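Local coordinates for protein putative sulfatase yidJ (Bacteroides fragilis, PDB 2QZU) that probably hydrolyses sulfate esters as a metal-dependent arylsulfatase of the sulfatase family, whose fold is related to that of alkaline phosphatase, at residues T27-F32 with D304-V309; L365-G370 with D383-V388; E210-Q215 with N300-N305; K58-G63 with P337-W342. One frame throughout, in Å; residues are numbered along the deposited sequence.

How the interactions relate
Interactions 1, 3 and 4 gather round one mixed sheet. Interaction 1 pairs strands 29-35 and 306-311 inside it, and strand 338-341, used by interaction 4, is the next neighbour of 306-311; the centres of interactions 1 and 4 are about 12 Å apart. Interaction 3, centred about 10 Å from interaction 1, shares Asp304 and Asn305 with it. Helix 54-61 in interaction 4 packs on the sheet face of Ile339 and Ser341, while helix 361-368, which interaction 2 ties to helix 385-390, packs on the face of Leu340: the alpha/beta/alpha layering of the alkaline phosphatase-like fold. Along the chain interactions 1 and 4 interleave, interaction 3 nests inside the loop closed by 4, and interaction 2 follows them all.

Interaction 1. Residues T27-F32 with D304-V309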
# COMPACT_ATOMS: atom_id res chain seq x y z
N THR A 27 -36.33 29.05 -6.61
CA THR A 27 -35.29 28.26 -7.28
C THR A 27 -34.92 27.12 -6.33
O THR A 27 -34.91 27.30 -5.12
CB THR A 27 -34.05 29.12 -7.62
OG1 THR A 27 -33.50 29.68 -6.43
CG2 THR A 27 -34.43 30.24 -8.57
N PRO A 28 -34.61 25.94 -6.88
CA PRO A 28 -34.26 24.78 -6.05
C PRO A 28 -32.88 24.72 -5.42
O PRO A 28 -31.96 25.44 -5.81
CB PRO A 28 -34.49 23.62 -7.01
CG PRO A 28 -33.99 24.20 -8.31
CD PRO A 28 -34.62 25.59 -8.31
N ASN A 29 -32.75 23.84 -4.43
CA ASN A 29 -31.47 23.64 -3.76
C ASN A 29 -30.72 22.64 -4.63
O ASN A 29 -31.28 22.08 -5.56
CB ASN A 29 -31.68 23.02 -2.38
CG ASN A 29 -32.59 23.84 -1.51
OD1 ASN A 29 -33.60 23.34 -1.00
ND2 ASN A 29 -32.26 25.11 -1.34
N LEU A 30 -29.45 22.43 -4.31
CA LEU A 30 -28.64 21.49 -5.06
C LEU A 30 -27.72 20.72 -4.12
O LEU A 30 -27.01 21.31 -3.31
CB LEU A 30 -27.78 22.21 -6.10
CG LEU A 30 -26.65 21.41 -6.76
CD1 LEU A 30 -27.22 20.30 -7.64
CD2 LEU A 30 -25.78 22.35 -7.59
N VAL A 31 -27.76 19.40 -4.23
CA VAL A 31 -26.88 18.55 -3.44
C VAL A 31 -26.16 17.72 -4.50
O VAL A 31 -26.73 16.80 -5.09
CB VAL A 31 -27.66 17.64 -2.47
CG1 VAL A 31 -26.70 16.67 -1.78
CG2 VAL A 31 -28.36 18.50 -1.41
N PHE A 32 -24.92 18.10 -4.76
CA PHE A 32 -24.11 17.45 -5.78
C PHE A 32 -23.18 16.46 -5.10
O PHE A 32 -22.23 16.85 -4.40
CB PHE A 32 -23.32 18.52 -6.52
CG PHE A 32 -22.64 18.04 -7.77
CD1 PHE A 32 -21.49 17.26 -7.71
CD2 PHE A 32 -23.12 18.43 -9.02
CE1 PHE A 32 -20.83 16.86 -8.88
CE2 PHE A 32 -22.47 18.05 -10.19
CZ PHE A 32 -21.32 17.27 -10.12
N ASP A 304 -37.70 17.01 -1.85
CA ASP A 304 -38.56 17.29 -2.99
C ASP A 304 -38.17 18.48 -3.85
O ASP A 304 -38.30 18.42 -5.08
CB ASP A 304 -40.01 17.46 -2.54
CG ASP A 304 -40.61 16.19 -1.98
OD1 ASP A 304 -40.05 15.10 -2.24
OD2 ASP A 304 -41.64 16.29 -1.29
N ASN A 305 -37.73 19.57 -3.23
CA ASN A 305 -37.36 20.73 -4.04
C ASN A 305 -35.87 20.96 -4.06
O ASN A 305 -35.39 22.10 -3.96
CB ASN A 305 -38.07 22.00 -3.57
CG ASN A 305 -37.99 23.11 -4.61
OD1 ASN A 305 -38.24 22.87 -5.80
ND2 ASN A 305 -37.64 24.31 -4.18
N THR A 306 -35.14 19.86 -4.18
CA THR A 306 -33.69 19.90 -4.25
C THR A 306 -33.27 18.99 -5.39
O THR A 306 -33.81 17.89 -5.55
CB THR A 306 -33.04 19.36 -2.96
OG1 THR A 306 -33.33 20.25 -1.87
CG2 THR A 306 -31.53 19.23 -3.13
N ILE A 307 -32.34 19.46 -6.20
CA ILE A 307 -31.84 18.63 -7.28
C ILE A 307 -30.69 17.85 -6.66
O ILE A 307 -29.72 18.44 -6.18
CB ILE A 307 -31.29 19.48 -8.45
CG1 ILE A 307 -32.43 20.28 -9.09
CG2 ILE A 307 -30.62 18.57 -9.48
CD1 ILE A 307 -31.95 21.31 -10.09
N VAL A 308 -30.81 16.53 -6.63
CA VAL A 308 -29.76 15.69 -6.08
C VAL A 308 -29.10 14.98 -7.26
O VAL A 308 -29.77 14.38 -8.09
CB VAL A 308 -30.32 14.63 -5.10
CG1 VAL A 308 -29.19 13.71 -4.61
CG2 VAL A 308 -30.98 15.33 -3.93
N VAL A 309 -27.78 15.08 -7.32
CA VAL A 309 -27.02 14.46 -8.40
C VAL A 309 -25.97 13.51 -7.82
O VAL A 309 -25.29 13.87 -6.86
CB VAL A 309 -26.25 15.51 -9.23
CG1 VAL A 309 -25.48 14.83 -10.36
CG2 VAL A 309 -27.19 16.56 -9.77
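Strands 29-32 and 306-309 run parallel, their axes 12° apart and 4.4 Å at closest approach, as neighbours inside the mixed sheet of this alpha/beta sulfatase fold. Four backbone bonds alternate between them. Asn29 N donates to Asn305 O at 3.2 Å; the other three are Ile307 N to Asn29 O, Val31 N to Ile307 O and Val309 N to Val31 O.

On one face of the sheet stand Leu30, Phe32, Ile307 and Val309, apolar residues that suit a buried side: Leu365 of helix 361-368 covers Phe32, Ile307 and Val309, while Met369 covers Leu30. Leu30 swings its CD1 across to within 3.4 Å of Ile307 O, and Phe32 CD2 reaches Val309 CB obliquely at 4.3 Å. The other face carries Asn29, Val31, Thr306 and Val308. Beta-branched residues fit an extended chain, and Thr306 adds a hydroxyl that bonds to Leu302 O in the preceding turn. With Thr306 OG1 beside the backbone N (chi1 -67°), its CG2 stands anti to that N and meets Val31 CG2 at 3.7 Å.

Interaction 2. Residues L365-G370 with D383-V388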
# COMPACT_ATOMS: atom_id res chain seq x y z
N LEU A 365 -27.36 22.29 -15.04
CA LEU A 365 -27.95 22.54 -13.72
C LEU A 365 -28.39 23.99 -13.55
O LEU A 365 -29.48 24.26 -13.06
CB LEU A 365 -26.96 22.15 -12.61
CG LEU A 365 -26.69 20.65 -12.45
CD1 LEU A 365 -25.51 20.43 -11.51
CD2 LEU A 365 -27.94 19.96 -11.91
N LEU A 366 -27.53 24.93 -13.95
CA LEU A 366 -27.87 26.34 -13.82
C LEU A 366 -29.18 26.69 -14.52
O LEU A 366 -30.00 27.42 -13.97
CB LEU A 366 -26.73 27.20 -14.35
CG LEU A 366 -25.95 28.06 -13.35
CD1 LEU A 366 -25.78 27.33 -12.03
CD2 LEU A 366 -24.61 28.45 -13.94
N SER A 367 -29.36 26.18 -15.74
CA SER A 367 -30.59 26.46 -16.48
C SER A 367 -31.77 25.77 -15.79
O SER A 367 -32.85 26.36 -15.67
CB SER A 367 -30.48 25.97 -17.93
OG SER A 367 -29.62 26.80 -18.69
N MSE A 368 -31.58 24.54 -15.33
CA MSE A 368 -32.64 23.82 -14.64
C MSE A 368 -33.06 24.57 -13.38
O MSE A 368 -34.23 24.55 -13.00
CB MSE A 368 -32.17 22.41 -14.23
CG MSE A 368 -32.04 21.41 -15.37
SE MSE A 368 -31.26 19.76 -14.71
CE MSE A 368 -32.77 19.11 -13.67
N MSE A 369 -32.10 25.23 -12.75
CA MSE A 369 -32.35 25.96 -11.51
C MSE A 369 -32.97 27.34 -11.68
O MSE A 369 -33.33 27.98 -10.69
CB MSE A 369 -31.05 26.07 -10.72
CG MSE A 369 -30.57 24.72 -10.20
SE MSE A 369 -28.76 24.72 -9.54
CE MSE A 369 -28.48 22.81 -9.59
N GLY A 370 -33.08 27.80 -12.93
CA GLY A 370 -33.66 29.10 -13.19
C GLY A 370 -32.64 30.21 -13.40
O GLY A 370 -32.99 31.39 -13.34
N ASP A 383 -25.76 22.52 -22.76
CA ASP A 383 -26.84 22.85 -21.83
C ASP A 383 -27.93 21.86 -22.20
O ASP A 383 -28.66 22.04 -23.17
CB ASP A 383 -27.35 24.28 -22.07
CG ASP A 383 -28.51 24.64 -21.15
OD1 ASP A 383 -29.16 23.72 -20.61
OD2 ASP A 383 -28.78 25.85 -20.98
N LEU A 384 -28.04 20.79 -21.41
CA LEU A 384 -29.02 19.75 -21.69
C LEU A 384 -30.20 19.79 -20.72
O LEU A 384 -30.86 18.79 -20.49
CB LEU A 384 -28.33 18.38 -21.60
CG LEU A 384 -27.14 18.16 -22.53
CD1 LEU A 384 -26.39 16.89 -22.15
CD2 LEU A 384 -27.62 18.09 -23.97
N SER A 385 -30.46 20.97 -20.17
CA SER A 385 -31.55 21.13 -19.20
C SER A 385 -32.91 20.64 -19.69
O SER A 385 -33.64 19.97 -18.95
CB SER A 385 -31.64 22.60 -18.77
OG SER A 385 -31.80 23.45 -19.88
N ASN A 386 -33.26 20.97 -20.93
CA ASN A 386 -34.55 20.55 -21.47
C ASN A 386 -34.62 19.03 -21.59
O ASN A 386 -35.62 18.41 -21.22
CB ASN A 386 -34.80 21.19 -22.84
CG ASN A 386 -36.16 20.85 -23.39
OD1 ASN A 386 -36.28 20.06 -24.33
ND2 ASN A 386 -37.20 21.43 -22.80
N GLU A 387 -33.55 18.44 -22.12
CA GLU A 387 -33.46 17.00 -22.28
C GLU A 387 -33.59 16.30 -20.93
O GLU A 387 -34.30 15.31 -20.79
CB GLU A 387 -32.12 16.62 -22.92
CG GLU A 387 -31.95 16.99 -24.40
CD GLU A 387 -31.85 18.48 -24.65
OE1 GLU A 387 -31.39 19.23 -23.76
OE2 GLU A 387 -32.21 18.91 -25.77
N VAL A 388 -32.88 16.81 -19.92
CA VAL A 388 -32.93 16.21 -18.59
C VAL A 388 -34.33 16.32 -17.97
O VAL A 388 -34.85 15.34 -17.44
CB VAL A 388 -31.90 16.88 -17.65
CG1 VAL A 388 -32.09 16.37 -16.23
CG2 VAL A 388 -30.49 16.58 -18.13
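Met368, a selenomethionine here, lays its side chain over Ser385 and Val388: CG sits 3.6 Å from Ser385 CB, and SE touches Val388 CG1 at 3.8 Å. The Met368 and Val388 side chains cross at about a right angle. A bend at chi3 (71°) turns Met368 CE so that this methyl, too, lies against Val388 CG1. A long flexible chain and a compact branched one thus fill the buried side between helices 361-368 and 385-390.

The polar half is built by Ser367, Asp383 and Ser385. Ser367 OG donates to Asp383 OD2 at 2.6 Å, on the syn side but 30° out of the carboxylate plane. The other oxygen, OD1, accepts twice from Ser385: from OG at 2.8 Å, and from the backbone N at 3.1 Å, nearly along the C–O axis of the carboxylate. The second bond makes an Asx turn at the start of helix 385-390, where aspartate suits an amide needing an acceptor. Ser385 CB and OG also pack beside Ser367 CB.

Two serines and a backbone amide thus grip one carboxylate through both oxygens, an arrangement that fixes its rotation and would be expected to stabilise its negative charge while tying the two helices together.

Interaction 3. Residues E210-Q215 with N300-N305; sequences EYINGQ and NNLFDN
The amides of Asn213 and Asn300 meet across the contact with their planes 55° apart and their side chains crossing at about a right angle. Elsewhere on the same helix end, Gln215 NE2 lies over one face of the Tyr211 ring, 3.7 Å above its plane and over its centre. The same NE2 donates to Tyr211 O at 3.2 Å. Tyr211 O lies in the Gln215 amide plane, although the donor is tilted 31° from the plane of the carbonyl. The NH2 group thus bonds to the helix backbone while lying over the ring, a place for which glutamine, long enough to fold back, is well suited. The fold comes at chi2 (-55°), which turns CD back towards the helix.

Leu302 brings the apolar part. Its CD1 wedges against the closing helical turn, 3.6 Å from Ile212 O, 4.0 Å from Ile212 CG2 and equally far from Gln215 CB; the Ile212 and Leu302 side chains slide past each other in opposite directions. Ile212 CG2 also rests 3.8 Å from Asn300 ND2, whose polar need is met by Ala296 O in the preceding helix.

Asn301, with positive phi, is the C-prime residue of the Schellman motif ending helix 267-299. That motif turns the chain, and in this protein the turn places Leu302, the next residue, against Ile212 and Gln215 at the end of a second helix, 200-213.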
# COMPACT_ATOMS: atom_id res chain seq x y z
N GLU A 210 -24.98 17.51 9.03
CA GLU A 210 -25.02 18.69 9.88
C GLU A 210 -25.34 19.93 9.04
O GLU A 210 -26.15 20.77 9.45
CB GLU A 210 -23.69 18.88 10.61
CG GLU A 210 -23.32 17.69 11.48
CD GLU A 210 -22.09 17.93 12.32
OE1 GLU A 210 -21.14 18.56 11.81
OE2 GLU A 210 -22.06 17.48 13.48
N TYR A 211 -24.71 20.03 7.88
CA TYR A 211 -24.95 21.17 7.00
C TYR A 211 -26.43 21.21 6.59
O TYR A 211 -27.08 22.25 6.66
CB TYR A 211 -24.09 21.08 5.74
CG TYR A 211 -24.17 22.32 4.87
CD1 TYR A 211 -23.47 23.47 5.21
CD2 TYR A 211 -24.97 22.34 3.73
CE1 TYR A 211 -23.54 24.62 4.43
CE2 TYR A 211 -25.05 23.49 2.94
CZ TYR A 211 -24.34 24.62 3.29
OH TYR A 211 -24.41 25.75 2.52
N ILE A 212 -26.94 20.07 6.15
CA ILE A 212 -28.33 19.95 5.73
C ILE A 212 -29.31 20.28 6.86
O ILE A 212 -30.31 20.97 6.63
CB ILE A 212 -28.60 18.54 5.17
CG1 ILE A 212 -27.85 18.37 3.84
CG2 ILE A 212 -30.09 18.33 4.98
CD1 ILE A 212 -27.85 16.95 3.29
N ASN A 213 -29.03 19.80 8.06
CA ASN A 213 -29.89 20.08 9.21
C ASN A 213 -29.99 21.59 9.40
O ASN A 213 -31.05 22.12 9.73
CB ASN A 213 -29.32 19.45 10.48
CG ASN A 213 -29.46 17.94 10.51
OD1 ASN A 213 -28.89 17.27 11.37
ND2 ASN A 213 -30.23 17.39 9.58
N GLY A 214 -28.87 22.28 9.18
CA GLY A 214 -28.84 23.72 9.35
C GLY A 214 -29.59 24.52 8.29
O GLY A 214 -29.73 25.73 8.41
N GLN A 215 -30.08 23.84 7.25
CA GLN A 215 -30.80 24.50 6.17
C GLN A 215 -32.31 24.28 6.30
O GLN A 215 -33.09 24.74 5.46
CB GLN A 215 -30.35 23.97 4.80
CG GLN A 215 -28.85 23.94 4.57
CD GLN A 215 -28.19 25.29 4.78
OE1 GLN A 215 -28.60 26.29 4.20
NE2 GLN A 215 -27.16 25.32 5.62
N ASN A 300 -35.60 16.58 6.76
CA ASN A 300 -35.73 18.03 6.85
C ASN A 300 -36.66 18.62 5.79
O ASN A 300 -36.73 19.84 5.63
CB ASN A 300 -34.34 18.68 6.72
CG ASN A 300 -33.49 18.48 7.97
OD1 ASN A 300 -33.76 19.07 9.02
ND2 ASN A 300 -32.47 17.64 7.86
N ASN A 301 -37.37 17.75 5.07
CA ASN A 301 -38.30 18.19 4.02
C ASN A 301 -37.55 19.02 2.98
O ASN A 301 -38.08 20.00 2.44
CB ASN A 301 -39.43 19.02 4.63
CG ASN A 301 -40.44 18.17 5.38
OD1 ASN A 301 -41.30 18.68 6.10
ND2 ASN A 301 -40.34 16.85 5.22
N LEU A 302 -36.32 18.60 2.70
CA LEU A 302 -35.46 19.27 1.73
C LEU A 302 -35.08 18.35 0.57
O LEU A 302 -34.05 18.55 -0.07
CB LEU A 302 -34.18 19.75 2.41
CG LEU A 302 -34.28 20.79 3.54
CD1 LEU A 302 -32.91 20.99 4.19
CD2 LEU A 302 -34.80 22.09 2.97
N PHE A 303 -35.90 17.34 0.31
CA PHE A 303 -35.61 16.41 -0.77
C PHE A 303 -36.41 16.72 -2.02
O PHE A 303 -35.87 16.70 -3.13
CB PHE A 303 -35.90 14.96 -0.33
CG PHE A 303 -35.56 13.93 -1.39
CD1 PHE A 303 -34.24 13.71 -1.76
CD2 PHE A 303 -36.57 13.21 -2.02
CE1 PHE A 303 -33.93 12.77 -2.75
CE2 PHE A 303 -36.27 12.27 -3.01
CZ PHE A 303 -34.94 12.05 -3.37
N ASP A 304 -37.70 17.01 -1.85
CA ASP A 304 -38.56 17.29 -2.99
C ASP A 304 -38.17 18.48 -3.85
O ASP A 304 -38.30 18.42 -5.08
CB ASP A 304 -40.01 17.46 -2.54
CG ASP A 304 -40.61 16.19 -1.98
OD1 ASP A 304 -40.05 15.10 -2.24
OD2 ASP A 304 -41.64 16.29 -1.29
N ASN A 305 -37.73 19.57 -3.23
CA ASN A 305 -37.36 20.73 -4.04
C ASN A 305 -35.87 20.96 -4.06
O ASN A 305 -35.39 22.10 -3.96
CB ASN A 305 -38.07 22.00 -3.57
CG ASN A 305 -37.99 23.11 -4.61
OD1 ASN A 305 -38.24 22.87 -5.80
ND2 ASN A 305 -37.64 24.31 -4.18

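Interaction 4. Residues K58-G63 with P337-W342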
# COMPACT_ATOMS: atom_id res chain seq x y z
N LYS A 58 -32.53 3.20 -5.02
CA LYS A 58 -33.71 3.91 -4.53
C LYS A 58 -33.74 5.33 -5.09
O LYS A 58 -34.78 5.81 -5.54
CB LYS A 58 -33.71 3.94 -3.00
CG LYS A 58 -34.89 4.66 -2.36
CD LYS A 58 -36.22 4.00 -2.69
CE LYS A 58 -37.37 4.71 -2.01
NZ LYS A 58 -38.69 4.10 -2.35
N LEU A 59 -32.59 6.00 -5.06
CA LEU A 59 -32.49 7.36 -5.57
C LEU A 59 -32.88 7.37 -7.05
O LEU A 59 -33.62 8.25 -7.50
CB LEU A 59 -31.06 7.88 -5.41
CG LEU A 59 -30.80 9.32 -5.84
CD1 LEU A 59 -31.60 10.27 -4.95
CD2 LEU A 59 -29.31 9.61 -5.73
N ALA A 60 -32.37 6.40 -7.79
CA ALA A 60 -32.66 6.29 -9.22
C ALA A 60 -34.15 6.10 -9.47
O ALA A 60 -34.70 6.67 -10.40
CB ALA A 60 -31.89 5.12 -9.81
N SER A 61 -34.79 5.29 -8.63
CA SER A 61 -36.22 5.02 -8.78
C SER A 61 -37.06 6.26 -8.53
O SER A 61 -38.21 6.34 -8.97
CB SER A 61 -36.66 3.92 -7.81
OG SER A 61 -36.71 4.42 -6.48
N GLU A 62 -36.50 7.23 -7.82
CA GLU A 62 -37.22 8.47 -7.52
C GLU A 62 -36.82 9.57 -8.50
O GLU A 62 -37.28 10.70 -8.40
CB GLU A 62 -36.94 8.91 -6.09
CG GLU A 62 -37.34 7.89 -5.03
CD GLU A 62 -37.22 8.44 -3.62
OE1 GLU A 62 -38.02 9.32 -3.26
OE2 GLU A 62 -36.33 7.98 -2.88
N GLY A 63 -35.96 9.22 -9.45
CA GLY A 63 -35.50 10.19 -10.43
C GLY A 63 -35.13 9.58 -11.78
O GLY A 63 -35.87 8.76 -12.32
N PRO A 337 -21.37 7.08 -13.47
CA PRO A 337 -22.76 7.03 -13.03
C PRO A 337 -23.29 8.46 -13.14
O PRO A 337 -22.51 9.42 -13.11
CB PRO A 337 -22.64 6.58 -11.58
CG PRO A 337 -21.33 7.16 -11.15
CD PRO A 337 -20.45 6.86 -12.35
N MSE A 338 -24.59 8.59 -13.28
CA MSE A 338 -25.22 9.89 -13.41
C MSE A 338 -26.69 9.70 -13.06
O MSE A 338 -27.51 9.38 -13.92
CB MSE A 338 -25.07 10.40 -14.84
CG MSE A 338 -25.69 11.76 -15.13
SE MSE A 338 -24.72 13.23 -14.35
CE MSE A 338 -23.15 13.23 -15.51
N ILE A 339 -26.99 9.87 -11.78
CA ILE A 339 -28.34 9.73 -11.26
C ILE A 339 -28.79 11.10 -10.77
O ILE A 339 -28.05 11.78 -10.04
CB ILE A 339 -28.39 8.74 -10.08
CG1 ILE A 339 -27.91 7.36 -10.53
CG2 ILE A 339 -29.80 8.65 -9.52
CD1 ILE A 339 -27.78 6.36 -9.41
N LEU A 340 -29.98 11.52 -11.16
CA LEU A 340 -30.49 12.82 -10.76
C LEU A 340 -31.95 12.73 -10.33
O LEU A 340 -32.76 12.04 -10.95
CB LEU A 340 -30.34 13.81 -11.93
CG LEU A 340 -30.57 15.30 -11.71
CD1 LEU A 340 -29.89 16.08 -12.82
CD2 LEU A 340 -32.06 15.62 -11.66
N SER A 341 -32.28 13.43 -9.25
CA SER A 341 -33.64 13.45 -8.76
C SER A 341 -34.04 14.88 -8.41
O SER A 341 -33.21 15.69 -8.01
CB SER A 341 -33.79 12.56 -7.51
OG SER A 341 -33.09 13.09 -6.41
N TRP A 342 -35.33 15.16 -8.59
CA TRP A 342 -35.91 16.46 -8.29
C TRP A 342 -37.41 16.19 -8.37
O TRP A 342 -38.07 16.55 -9.35
CB TRP A 342 -35.50 17.52 -9.33
CG TRP A 342 -35.99 18.90 -8.99
CD1 TRP A 342 -36.51 19.32 -7.80
CD2 TRP A 342 -35.99 20.05 -9.85
NE1 TRP A 342 -36.84 20.66 -7.86
CE2 TRP A 342 -36.53 21.13 -9.11
CE3 TRP A 342 -35.58 20.28 -11.17
CZ2 TRP A 342 -36.68 22.41 -9.65
CZ3 TRP A 342 -35.73 21.55 -11.71
CH2 TRP A 342 -36.27 22.61 -10.95
O HOH W 1 -37.28 13.20 -9.52
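Leu59 and Ile339 set their side chains obliquely across one another where helix 54-61 packs on strand 338-341, a helix-on-sheet contact of the sulfatase alpha/beta fold. Ile339 points at the helix, and its CG2 methyl does the touching. It lies 3.9 Å from Leu59 CG, with Leu59 CD2 equally near, and also reaches Ala60 CA at 3.7 Å. With CG1 anti to the carbonyl carbon (chi1 -60°) and CG2 anti to the backbone N, this methyl is left to enter the angle between the two helix residues. Alanine suits the spot because its short side chain lets the isoleucine come up close to the helix backbone.

The second branch of Leu59 reaches further along the strand: CD1 comes to 3.5 Å from Ser341 OG. Leu59 thus straddles Ile339 and Ser341, the residues that alternate onto this face, while Leu340 points away to the other side and packs on Met368 of helix 361-368. Ser341 is small, and its CB lies near Glu62 O where the chain leaves the helix towards strand 64-66, which pairs with 338-341.

At that descent Gly63 lies against the strand backbone, its CA 3.3 Å from Leu340 O in a CA-H...O contact. A CB here would run into Leu340 O and Ser341 CA, which explains the glycine. Past the strand end a water joins the backbones, donating to Glu62 O at 2.7 Å and accepting from Trp342 N at 2.9 Å.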